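PDB 6PNR: alpha-glucosidase from [Eubacterium] rectale, which probably hydrolyses sulfoquinovosides, glycosides of the sulfonated sugar of plant sulfolipids, as a retaining glycoside hydrolase of family 31. Local coordinates for residues D215-L220 and H579-A584; V359-N364 and I400-G405; L486-I491 and T517-T522; E620-W625 and Y648-E653. All coordinates share one frame; numbering follows the deposited sequence.

Contact 1 (D215-L220 and H579-A584); sequences DTYLKL and HYESDA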
# COMPACT_ATOMS: atom_id res chain seq x y z
N ASP A 215 25.84 -21.31 -23.67
CA ASP A 215 25.38 -21.19 -25.05
C ASP A 215 23.88 -21.42 -25.19
O ASP A 215 23.25 -20.88 -26.11
CB ASP A 215 26.16 -22.19 -25.91
CG ASP A 215 25.77 -22.14 -27.37
OD1 ASP A 215 25.43 -21.04 -27.87
OD2 ASP A 215 25.80 -23.21 -28.03
N THR A 216 23.29 -22.25 -24.32
CA THR A 216 21.88 -22.60 -24.38
C THR A 216 21.28 -22.59 -22.97
O THR A 216 22.00 -22.69 -21.97
CB THR A 216 21.66 -23.99 -25.00
OG1 THR A 216 22.24 -24.99 -24.15
CG2 THR A 216 22.31 -24.08 -26.38
N TYR A 217 19.95 -22.47 -22.90
CA TYR A 217 19.31 -22.51 -21.58
C TYR A 217 19.46 -23.88 -20.94
O TYR A 217 19.56 -23.97 -19.71
CB TYR A 217 17.83 -22.12 -21.69
CG TYR A 217 17.69 -20.65 -21.95
CD1 TYR A 217 18.00 -19.72 -20.97
CD2 TYR A 217 17.29 -20.19 -23.20
CE1 TYR A 217 17.92 -18.38 -21.21
CE2 TYR A 217 17.20 -18.84 -23.45
CZ TYR A 217 17.51 -17.94 -22.45
OH TYR A 217 17.43 -16.59 -22.68
N LEU A 218 19.47 -24.95 -21.74
CA LEU A 218 19.73 -26.28 -21.20
C LEU A 218 21.09 -26.33 -20.52
O LEU A 218 21.22 -26.86 -19.42
CB LEU A 218 19.63 -27.33 -22.30
CG LEU A 218 18.24 -27.60 -22.87
CD1 LEU A 218 18.34 -28.41 -24.15
CD2 LEU A 218 17.38 -28.31 -21.84
N LYS A 219 22.12 -25.78 -21.17
CA LYS A 219 23.45 -25.78 -20.55
C LYS A 219 23.53 -24.81 -19.38
O LYS A 219 24.25 -25.07 -18.41
CB LYS A 219 24.53 -25.44 -21.59
CG LYS A 219 24.80 -26.57 -22.60
CD LYS A 219 25.84 -26.16 -23.64
CE LYS A 219 25.88 -27.13 -24.81
NZ LYS A 219 26.73 -26.60 -25.93
N LEU A 220 22.80 -23.70 -19.45
CA LEU A 220 22.74 -22.82 -18.29
C LEU A 220 22.18 -23.56 -17.07
O LEU A 220 22.69 -23.42 -15.96
CB LEU A 220 21.90 -21.60 -18.60
CG LEU A 220 22.15 -20.43 -17.66
CD1 LEU A 220 23.58 -19.94 -17.80
CD2 LEU A 220 21.18 -19.33 -17.98
N HIS A 579 13.46 -24.96 -25.32
CA HIS A 579 13.69 -25.80 -26.49
C HIS A 579 13.38 -25.09 -27.79
O HIS A 579 13.58 -25.67 -28.86
CB HIS A 579 12.86 -27.08 -26.41
CG HIS A 579 13.30 -28.01 -25.33
ND1 HIS A 579 14.52 -28.65 -25.35
CD2 HIS A 579 12.68 -28.41 -24.20
CE1 HIS A 579 14.63 -29.41 -24.27
NE2 HIS A 579 13.53 -29.27 -23.55
N TYR A 580 12.88 -23.85 -27.74
CA TYR A 580 12.63 -23.04 -28.93
C TYR A 580 13.18 -21.65 -28.66
O TYR A 580 12.43 -20.69 -28.48
CB TYR A 580 11.14 -23.02 -29.27
CG TYR A 580 10.60 -24.42 -29.42
CD1 TYR A 580 10.77 -25.12 -30.61
CD2 TYR A 580 9.95 -25.06 -28.37
CE1 TYR A 580 10.29 -26.41 -30.76
CE2 TYR A 580 9.46 -26.35 -28.51
CZ TYR A 580 9.64 -27.02 -29.71
OH TYR A 580 9.17 -28.31 -29.86
N GLU A 581 14.51 -21.53 -28.65
CA GLU A 581 15.13 -20.29 -28.19
C GLU A 581 14.96 -19.14 -29.16
O GLU A 581 15.16 -17.98 -28.77
CB GLU A 581 16.62 -20.50 -27.92
CG GLU A 581 16.90 -21.56 -26.90
CD GLU A 581 18.31 -21.49 -26.38
OE1 GLU A 581 19.05 -20.61 -26.86
OE2 GLU A 581 18.68 -22.30 -25.50
N SER A 582 14.61 -19.41 -30.42
CA SER A 582 14.42 -18.35 -31.41
C SER A 582 12.98 -17.85 -31.46
O SER A 582 12.69 -16.92 -32.22
CB SER A 582 14.82 -18.85 -32.81
OG SER A 582 16.15 -19.33 -32.79
N ASP A 583 12.08 -18.45 -30.69
CA ASP A 583 10.66 -18.12 -30.73
C ASP A 583 10.42 -16.95 -29.78
O ASP A 583 10.52 -17.11 -28.56
CB ASP A 583 9.82 -19.34 -30.37
CG ASP A 583 8.35 -19.14 -30.64
OD1 ASP A 583 7.85 -18.01 -30.43
OD2 ASP A 583 7.68 -20.12 -31.05
N ALA A 584 10.10 -15.78 -30.35
CA ALA A 584 9.96 -14.58 -29.53
C ALA A 584 8.79 -14.69 -28.56
O ALA A 584 8.89 -14.22 -27.41
CB ALA A 584 9.79 -13.35 -30.42
O HOH W 1 18.10 -24.66 -24.54
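Glu581 reaches Tyr217 because its CG stands anti to its own carbonyl carbon (chi1 -59°) and the chain runs on extended, carrying the carboxylate to the first turn of helix 217-228. There OE2 of Glu581 accepts from N of Tyr217 at 2.9 Å in a nearly straight bond, 168° at the hydrogen. The N-H arrives on the syn side, somewhat out of the carboxylate plane. The same oxygen lies 3.4 Å from CD2 of Tyr217, with ring and carboxylate planes steeply inclined.

An ordered water extends the grip: it donates to Glu581 OE2 at 2.6 Å and accepts from Leu218 N at 3.1 Å. The next amide is met from within the helix segment, where OG1 of Thr216, turned between its backbone N and carbonyl carbon (chi1 65°), accepts from Lys219 N at 3.1 Å. Three successive N-H groups of the opening turn thus have acceptors, and the helix end would probably help to stabilise the negative charge. The other oxygen, Glu581 OE1, forms a salt bridge with Lys177, whose NZ also binds Asp215 O.

Next to this polar patch, both methyl carbons of Leu218 press on CE1 of His579; CD2 of Leu218 is 3.8 Å from that atom, and the two side chains cross at about a right angle. Arg574 holds His579 at NE2, and Phe577 meets the Tyr217 ring edge-to-face. The arrangement is a helix N-cap reinforced by a carboxylate from a distant loop, joining helix 217-228 to the C-terminal domain of this family 31 enzyme.

Contact 2 (V359-N364 and I400-G405); sequences VVDLTN and ICLYSG
Asn364 lays its amide over one face of the Tyr403 ring, the two planes only 24° apart, with OD1 of Asn364 4.2 Å above the ring plane toward the rim. That oxygen is fixed from beyond the segment by Glu366 N, and CB of Asn364 backs the stack at 3.6 Å from CB of Tyr403. The carboxylate of Asp361, by contrast, stands at 70° to the tyrosine ring and works through its oxygens.

OD2 of Asp361 offers its syn lone pair to N of Tyr403 at 2.8 Å. OD1 turns back to its own loop and accepts twice from the same side of the carboxylate plane: from Thr363 N at 3.0 Å and from the hydroxyl OG1 of Thr363 at 2.6 Å. With its proton given to Asp361, Thr363 OG1 accepts in turn from Ser404 N at 3.1 Å, a bent bond. Asp361 CG lies anti to the backbone N (chi1 -173°), which points the carboxylate across at the other loop while leaving OD1 within range of Thr363. Three donors therefore hold this buried carboxylate against rotation.

Ser404 OG has its own partner in Glu411 of helix 408-429. An Asx turn within a type I turn, leading into the Asn364 N-cap of helix 365-380, is clasped here to a second type I turn, Leu402 to Gly405, joining two loops of the TIM-barrel domain.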
# COMPACT_ATOMS: atom_id res chain seq x y z
N VAL A 359 10.58 -22.46 18.32
CA VAL A 359 11.35 -22.61 17.09
C VAL A 359 12.60 -23.41 17.43
O VAL A 359 13.47 -22.92 18.15
CB VAL A 359 11.72 -21.25 16.49
CG1 VAL A 359 12.61 -21.42 15.25
CG2 VAL A 359 10.45 -20.47 16.17
N VAL A 360 12.69 -24.64 16.92
CA VAL A 360 13.89 -25.43 17.15
C VAL A 360 15.06 -24.70 16.50
O VAL A 360 15.02 -24.38 15.31
CB VAL A 360 13.72 -26.85 16.60
CG1 VAL A 360 15.03 -27.63 16.70
CG2 VAL A 360 12.60 -27.57 17.34
N ASP A 361 16.10 -24.42 17.29
CA ASP A 361 17.22 -23.62 16.80
C ASP A 361 18.10 -24.49 15.91
O ASP A 361 19.08 -25.10 16.35
CB ASP A 361 18.02 -23.00 17.94
CG ASP A 361 19.09 -22.04 17.46
OD1 ASP A 361 19.30 -21.95 16.22
OD2 ASP A 361 19.72 -21.36 18.30
N LEU A 362 17.78 -24.51 14.62
CA LEU A 362 18.52 -25.35 13.69
C LEU A 362 19.97 -24.92 13.52
O LEU A 362 20.74 -25.66 12.91
CB LEU A 362 17.82 -25.35 12.33
CG LEU A 362 16.41 -25.95 12.33
CD1 LEU A 362 15.81 -25.87 10.94
CD2 LEU A 362 16.42 -27.38 12.83
N THR A 363 20.36 -23.75 14.03
CA THR A 363 21.76 -23.32 13.97
C THR A 363 22.58 -23.88 15.12
O THR A 363 23.82 -23.81 15.08
CB THR A 363 21.87 -21.80 13.97
OG1 THR A 363 21.60 -21.29 15.29
CG2 THR A 363 20.89 -21.19 12.99
N ASN A 364 21.93 -24.40 16.15
CA ASN A 364 22.59 -25.11 17.23
C ASN A 364 22.81 -26.54 16.77
O ASN A 364 21.84 -27.29 16.60
CB ASN A 364 21.72 -25.06 18.50
CG ASN A 364 22.34 -25.81 19.67
OD1 ASN A 364 23.18 -26.69 19.48
ND2 ASN A 364 21.94 -25.45 20.88
N ILE A 400 15.03 -12.05 19.18
CA ILE A 400 15.34 -13.47 19.12
C ILE A 400 16.84 -13.65 18.97
O ILE A 400 17.53 -12.82 18.37
CB ILE A 400 14.56 -14.16 17.98
CG1 ILE A 400 14.63 -15.68 18.10
CG2 ILE A 400 15.04 -13.67 16.62
CD1 ILE A 400 13.55 -16.40 17.29
N CYS A 401 17.35 -14.73 19.56
CA CYS A 401 18.78 -15.03 19.60
C CYS A 401 18.99 -16.45 19.08
O CYS A 401 18.30 -17.38 19.50
CB CYS A 401 19.33 -14.90 21.04
SG CYS A 401 19.18 -13.24 21.78
N LEU A 402 19.94 -16.59 18.17
CA LEU A 402 20.30 -17.87 17.58
C LEU A 402 21.69 -18.29 18.02
O LEU A 402 22.59 -17.45 18.18
CB LEU A 402 20.22 -17.80 16.06
CG LEU A 402 18.83 -17.28 15.72
CD1 LEU A 402 18.78 -16.76 14.32
CD2 LEU A 402 17.79 -18.38 15.94
N TYR A 403 21.87 -19.60 18.21
CA TYR A 403 23.17 -20.15 18.56
C TYR A 403 24.27 -19.67 17.62
O TYR A 403 25.40 -19.46 18.04
CB TYR A 403 23.09 -21.68 18.54
CG TYR A 403 24.36 -22.37 18.96
CD1 TYR A 403 25.37 -22.63 18.05
CD2 TYR A 403 24.54 -22.79 20.28
CE1 TYR A 403 26.54 -23.28 18.43
CE2 TYR A 403 25.71 -23.43 20.68
CZ TYR A 403 26.71 -23.67 19.75
OH TYR A 403 27.87 -24.32 20.13
N SER A 404 23.95 -19.51 16.33
CA SER A 404 24.95 -19.00 15.40
C SER A 404 25.46 -17.62 15.79
O SER A 404 26.54 -17.23 15.34
CB SER A 404 24.39 -18.92 13.98
OG SER A 404 23.44 -17.87 13.92
N GLY A 405 24.71 -16.88 16.61
CA GLY A 405 25.04 -15.51 16.92
C GLY A 405 24.80 -14.52 15.79
O GLY A 405 24.98 -13.32 16.00

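Contact 3 (L486-I491 and T517-T522); sequences LTHSDI and TPFMRT
Phe519 and His488 make the close-packed part of this contact together with Arg521. The edge of Phe519 meets the face of His488, CD2 of Phe519 lying over the centre of the imidazole, 3.4 Å above its plane, with the rings inclined at 70°. At the edge of that imidazole, in its plane, NE of Arg521 donates to NE2 of His488 at 3.0 Å, while Leu454 O binds His488 ND1. The bend at chi3 (52°) of Arg521 swings the guanidinium round to Asp490. NH1 and NH2 grip one oxygen end-on, each 2.8 Å from OD1 of Asp490, in a salt bridge. Trp455 and Trp271 add cation-pi contacts to Arg521.

A leucine in place of Arg521 would probably leave the buried Asp490 carboxylate without its countercharge and His488 NE2 without its donor.

The backbones are looser around Ser489, where buried waters stand between the chains. One water donates to Ser489 O and Phe519 O and accepts from Arg521 N at 2.9 Å; another donates to Thr517 OG1 and lies 3.3 Å from Ser489 N. Further on, Ile491 N donates to Arg521 O at 3.0 Å. On the apolar side, CD1 of Ile491 rests 4.0 Å from CE of Met520. The contact joins the two strands of a beta-alpha-beta unit of the TIM-barrel domain, strand 490-491, helix 504-514 and strand 521-522, and it places the side chain of Asp490 about 5 Å from the bound inhibitor, beside the ligand pocket that Trp455 helps to line.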
# COMPACT_ATOMS: atom_id res chain seq x y z
N LEU A 486 11.83 -30.57 -9.69
CA LEU A 486 10.73 -31.44 -9.30
C LEU A 486 9.75 -30.64 -8.45
O LEU A 486 10.13 -30.15 -7.39
CB LEU A 486 11.22 -32.64 -8.49
CG LEU A 486 12.36 -33.46 -9.09
CD1 LEU A 486 12.71 -34.61 -8.15
CD2 LEU A 486 11.95 -33.97 -10.44
N THR A 487 8.51 -30.52 -8.91
CA THR A 487 7.52 -29.84 -8.10
C THR A 487 6.14 -30.41 -8.39
O THR A 487 5.95 -31.21 -9.31
CB THR A 487 7.57 -28.32 -8.33
OG1 THR A 487 6.82 -27.66 -7.29
CG2 THR A 487 7.01 -27.95 -9.70
N HIS A 488 5.16 -29.97 -7.60
CA HIS A 488 3.78 -30.41 -7.74
C HIS A 488 2.89 -29.45 -6.95
O HIS A 488 3.37 -28.46 -6.40
CB HIS A 488 3.61 -31.87 -7.29
CG HIS A 488 3.62 -32.08 -5.80
ND1 HIS A 488 4.77 -32.02 -5.04
CD2 HIS A 488 2.63 -32.44 -4.94
CE1 HIS A 488 4.49 -32.31 -3.79
NE2 HIS A 488 3.20 -32.56 -3.70
N SER A 489 1.59 -29.73 -6.92
CA SER A 489 0.67 -28.88 -6.16
C SER A 489 -0.40 -29.73 -5.49
O SER A 489 -0.60 -30.90 -5.85
CB SER A 489 0.02 -27.81 -7.05
OG SER A 489 -0.65 -28.43 -8.16
N ASP A 490 -1.08 -29.13 -4.50
CA ASP A 490 -2.31 -29.69 -3.94
C ASP A 490 -3.39 -29.76 -5.02
O ASP A 490 -3.83 -28.72 -5.50
CB ASP A 490 -2.85 -28.81 -2.79
CG ASP A 490 -1.86 -28.61 -1.66
OD1 ASP A 490 -1.15 -29.56 -1.29
OD2 ASP A 490 -1.84 -27.48 -1.10
N ILE A 491 -3.84 -30.96 -5.36
CA ILE A 491 -4.89 -31.08 -6.38
C ILE A 491 -6.19 -30.53 -5.80
O ILE A 491 -6.78 -31.12 -4.89
CB ILE A 491 -5.06 -32.52 -6.85
CG1 ILE A 491 -3.81 -32.95 -7.65
CG2 ILE A 491 -6.33 -32.64 -7.70
CD1 ILE A 491 -3.78 -34.42 -7.99
N THR A 517 2.59 -33.90 -14.23
CA THR A 517 3.63 -33.46 -13.31
C THR A 517 4.22 -34.71 -12.68
O THR A 517 3.66 -35.80 -12.84
CB THR A 517 3.07 -32.50 -12.24
OG1 THR A 517 2.27 -33.24 -11.31
CG2 THR A 517 2.24 -31.36 -12.86
N PRO A 518 5.34 -34.62 -11.94
CA PRO A 518 5.95 -35.85 -11.39
C PRO A 518 5.16 -36.57 -10.31
O PRO A 518 5.45 -37.75 -10.06
CB PRO A 518 7.29 -35.35 -10.82
CG PRO A 518 7.57 -34.08 -11.54
CD PRO A 518 6.23 -33.45 -11.78
N PHE A 519 4.17 -35.93 -9.66
CA PHE A 519 3.70 -36.41 -8.36
C PHE A 519 2.27 -35.92 -8.13
O PHE A 519 2.05 -34.71 -8.00
CB PHE A 519 4.65 -35.88 -7.28
CG PHE A 519 4.50 -36.48 -5.90
CD1 PHE A 519 5.09 -37.69 -5.57
CD2 PHE A 519 3.85 -35.76 -4.89
CE1 PHE A 519 4.99 -38.21 -4.28
CE2 PHE A 519 3.74 -36.27 -3.60
CZ PHE A 519 4.32 -37.50 -3.29
N MET A 520 1.29 -36.85 -8.11
CA MET A 520 -0.13 -36.53 -7.96
C MET A 520 -0.57 -36.69 -6.50
O MET A 520 -0.59 -37.82 -5.98
CB MET A 520 -1.00 -37.44 -8.84
CG MET A 520 -0.92 -37.17 -10.33
SD MET A 520 -2.18 -38.07 -11.26
CE MET A 520 -3.65 -37.04 -10.99
N ARG A 521 -0.96 -35.59 -5.86
CA ARG A 521 -1.36 -35.61 -4.45
C ARG A 521 -2.58 -34.72 -4.21
O ARG A 521 -2.61 -33.57 -4.66
CB ARG A 521 -0.19 -35.16 -3.55
CG ARG A 521 -0.50 -35.20 -2.06
CD ARG A 521 0.70 -34.70 -1.23
NE ARG A 521 1.19 -33.39 -1.69
CZ ARG A 521 0.57 -32.24 -1.46
NH1 ARG A 521 -0.58 -32.24 -0.78
NH2 ARG A 521 1.09 -31.09 -1.89
N THR A 522 -3.58 -35.25 -3.49
CA THR A 522 -4.76 -34.48 -3.13
C THR A 522 -4.58 -33.90 -1.73
O THR A 522 -3.60 -34.18 -1.02
CB THR A 522 -6.05 -35.32 -3.21
OG1 THR A 522 -6.05 -36.30 -2.16
CG2 THR A 522 -6.19 -36.01 -4.56
O HOH W 2 -0.20 -33.28 -7.39
O HOH W 3 0.93 -31.70 -9.48

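Contact 4 (E620-W625 and Y648-E653); sequences EWVHLW and YRKNSE
Val622 and Tyr648 lie side by side and point the same way from one face of an antiparallel pair of strands. CB of Val622 sits over the phenol ring, 3.8 Å from its centroid and 19° off the normal, a CH-pi contact, while CG1 of Val622 reaches the hydroxyl end at 3.4 Å from OH of Tyr648. The torsion that puts the ring there sets CG of Tyr648 between its own N and carbonyl carbon (chi1 63°), bending it back over the neighbouring strand. Leu624 approaches at about a right angle, its CD1 4.2 Å from CD2 of Tyr648, and Phe658 of helix 655-665 adds another ring contact.

An alanine at Tyr648 would probably strip Val622 and Leu624 of their cover and open a gap against that helix.

On the other face Trp621 crosses Arg649 obliquely, CZ3 of Trp621 packing 3.8 Å from CG of Arg649. It is this aliphatic part that packs; the guanidinium, its plane 83° from the indole, pairs with Asp598. Val622 and Tyr648 form the hydrogen-bonded pair, N of Val622 to O of Tyr648 at 2.8 Å and N of Tyr648 to O of Val622 at 2.9 Å, and Lys650 N adds a bond to Glu620 O at 2.8 Å. The chemistry implies a join made by backbone bonds and apolar surface, while Arg649, Lys650 and Glu620 find polar partners beyond the two segments, the last two in Glu629 and His631.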
# COMPACT_ATOMS: atom_id res chain seq x y z
N GLU A 620 6.43 -30.24 -35.25
CA GLU A 620 5.40 -31.20 -35.65
C GLU A 620 4.70 -31.73 -34.40
O GLU A 620 5.24 -32.58 -33.69
CB GLU A 620 6.02 -32.33 -36.47
CG GLU A 620 6.48 -31.86 -37.82
CD GLU A 620 5.34 -31.28 -38.62
OE1 GLU A 620 4.51 -32.08 -39.13
OE2 GLU A 620 5.24 -30.03 -38.72
N TRP A 621 3.48 -31.26 -34.16
CA TRP A 621 2.75 -31.54 -32.93
C TRP A 621 1.53 -32.40 -33.21
O TRP A 621 0.90 -32.29 -34.26
CB TRP A 621 2.30 -30.26 -32.24
CG TRP A 621 3.38 -29.36 -31.75
CD1 TRP A 621 3.78 -28.18 -32.30
CD2 TRP A 621 4.18 -29.54 -30.56
NE1 TRP A 621 4.78 -27.62 -31.55
CE2 TRP A 621 5.04 -28.44 -30.47
CE3 TRP A 621 4.24 -30.53 -29.57
CZ2 TRP A 621 5.98 -28.29 -29.44
CZ3 TRP A 621 5.18 -30.40 -28.55
CH2 TRP A 621 6.02 -29.28 -28.48
N VAL A 622 1.20 -33.26 -32.25
CA VAL A 622 0.01 -34.10 -32.28
C VAL A 622 -0.79 -33.83 -31.02
O VAL A 622 -0.28 -34.01 -29.91
CB VAL A 622 0.36 -35.60 -32.37
CG1 VAL A 622 -0.93 -36.42 -32.47
CG2 VAL A 622 1.29 -35.88 -33.57
N HIS A 623 -2.04 -33.39 -31.18
CA HIS A 623 -2.95 -33.24 -30.04
C HIS A 623 -3.23 -34.60 -29.42
O HIS A 623 -3.62 -35.54 -30.11
CB HIS A 623 -4.24 -32.57 -30.48
CG HIS A 623 -5.19 -32.29 -29.36
ND1 HIS A 623 -6.43 -32.89 -29.27
CD2 HIS A 623 -5.09 -31.48 -28.28
CE1 HIS A 623 -7.05 -32.46 -28.19
NE2 HIS A 623 -6.26 -31.60 -27.56
N LEU A 624 -3.04 -34.70 -28.10
CA LEU A 624 -2.98 -36.02 -27.46
C LEU A 624 -4.29 -36.78 -27.58
O LEU A 624 -4.30 -37.99 -27.82
CB LEU A 624 -2.59 -35.87 -25.98
CG LEU A 624 -2.64 -37.15 -25.14
CD1 LEU A 624 -1.63 -38.18 -25.66
CD2 LEU A 624 -2.38 -36.83 -23.67
N TRP A 625 -5.42 -36.10 -27.39
CA TRP A 625 -6.70 -36.79 -27.30
C TRP A 625 -7.32 -37.08 -28.66
O TRP A 625 -8.10 -38.04 -28.79
CB TRP A 625 -7.68 -35.99 -26.43
CG TRP A 625 -7.07 -35.52 -25.12
CD1 TRP A 625 -6.80 -34.23 -24.75
CD2 TRP A 625 -6.65 -36.35 -24.02
NE1 TRP A 625 -6.23 -34.21 -23.50
CE2 TRP A 625 -6.13 -35.49 -23.03
CE3 TRP A 625 -6.65 -37.73 -23.79
CZ2 TRP A 625 -5.62 -35.97 -21.81
CZ3 TRP A 625 -6.15 -38.21 -22.58
CH2 TRP A 625 -5.64 -37.33 -21.61
N TYR A 648 2.05 -33.68 -28.14
CA TYR A 648 3.37 -34.29 -28.15
C TYR A 648 4.01 -34.13 -29.53
O TYR A 648 3.32 -33.98 -30.54
CB TYR A 648 3.35 -35.78 -27.74
CG TYR A 648 2.57 -36.70 -28.64
CD1 TYR A 648 3.19 -37.36 -29.71
CD2 TYR A 648 1.23 -36.95 -28.41
CE1 TYR A 648 2.46 -38.22 -30.53
CE2 TYR A 648 0.51 -37.80 -29.21
CZ TYR A 648 1.12 -38.43 -30.27
OH TYR A 648 0.37 -39.28 -31.05
N ARG A 649 5.34 -34.15 -29.54
CA ARG A 649 6.10 -34.10 -30.79
C ARG A 649 5.87 -35.37 -31.60
O ARG A 649 6.02 -36.48 -31.08
CB ARG A 649 7.59 -33.93 -30.49
CG ARG A 649 7.96 -32.60 -29.85
CD ARG A 649 9.47 -32.52 -29.61
NE ARG A 649 10.23 -32.92 -30.79
CZ ARG A 649 10.96 -34.03 -30.88
NH1 ARG A 649 11.07 -34.86 -29.84
NH2 ARG A 649 11.60 -34.30 -32.00
N LYS A 650 5.52 -35.20 -32.88
CA LYS A 650 5.22 -36.36 -33.73
C LYS A 650 6.37 -37.36 -33.75
O LYS A 650 6.14 -38.58 -33.76
CB LYS A 650 4.91 -35.89 -35.15
CG LYS A 650 4.61 -37.04 -36.12
CD LYS A 650 4.20 -36.49 -37.49
CE LYS A 650 3.68 -37.60 -38.41
NZ LYS A 650 3.17 -37.05 -39.70
N ASN A 651 7.61 -36.88 -33.74
CA ASN A 651 8.77 -37.75 -33.83
C ASN A 651 9.30 -38.17 -32.47
O ASN A 651 10.46 -38.61 -32.37
CB ASN A 651 9.87 -37.05 -34.63
CG ASN A 651 9.42 -36.71 -36.04
OD1 ASN A 651 8.71 -37.50 -36.68
ND2 ASN A 651 9.82 -35.54 -36.52
N SER A 652 8.49 -38.05 -31.42
CA SER A 652 8.92 -38.48 -30.09
C SER A 652 9.13 -39.99 -30.03
O SER A 652 8.31 -40.77 -30.53
CB SER A 652 7.88 -38.10 -29.04
OG SER A 652 8.14 -38.81 -27.84
N GLU A 653 10.22 -40.39 -29.37
CA GLU A 653 10.47 -41.80 -29.10
C GLU A 653 9.39 -42.44 -28.24
O GLU A 653 9.30 -43.67 -28.16
CB GLU A 653 11.83 -41.96 -28.41
CG GLU A 653 13.00 -41.58 -29.28
CD GLU A 653 13.25 -42.60 -30.39
OE1 GLU A 653 13.03 -43.81 -30.16
OE2 GLU A 653 13.67 -42.18 -31.50

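Overall arrangement
From the N terminus, the chain passes through its antiparallel beta sheets before contact 1 opens at 215-220; it closes only at 579-584, tying helix 217-228 to the C-terminal domain, so the long loop between them contains the whole of contacts 2 and 3. These follow in series: contact 2 closes a short loop among the outer turns of the TIM-barrel domain, and contact 3 another beside the ligand pocket, their centres about 32 Å apart. Contact 4 comes after contact 1 has closed and pairs strands of the C-terminal domain. No two contacts cross along the chain. Contacts 1 and 4 touch, OH of Tyr580 lying 3.2 Å from CZ2 of Trp621.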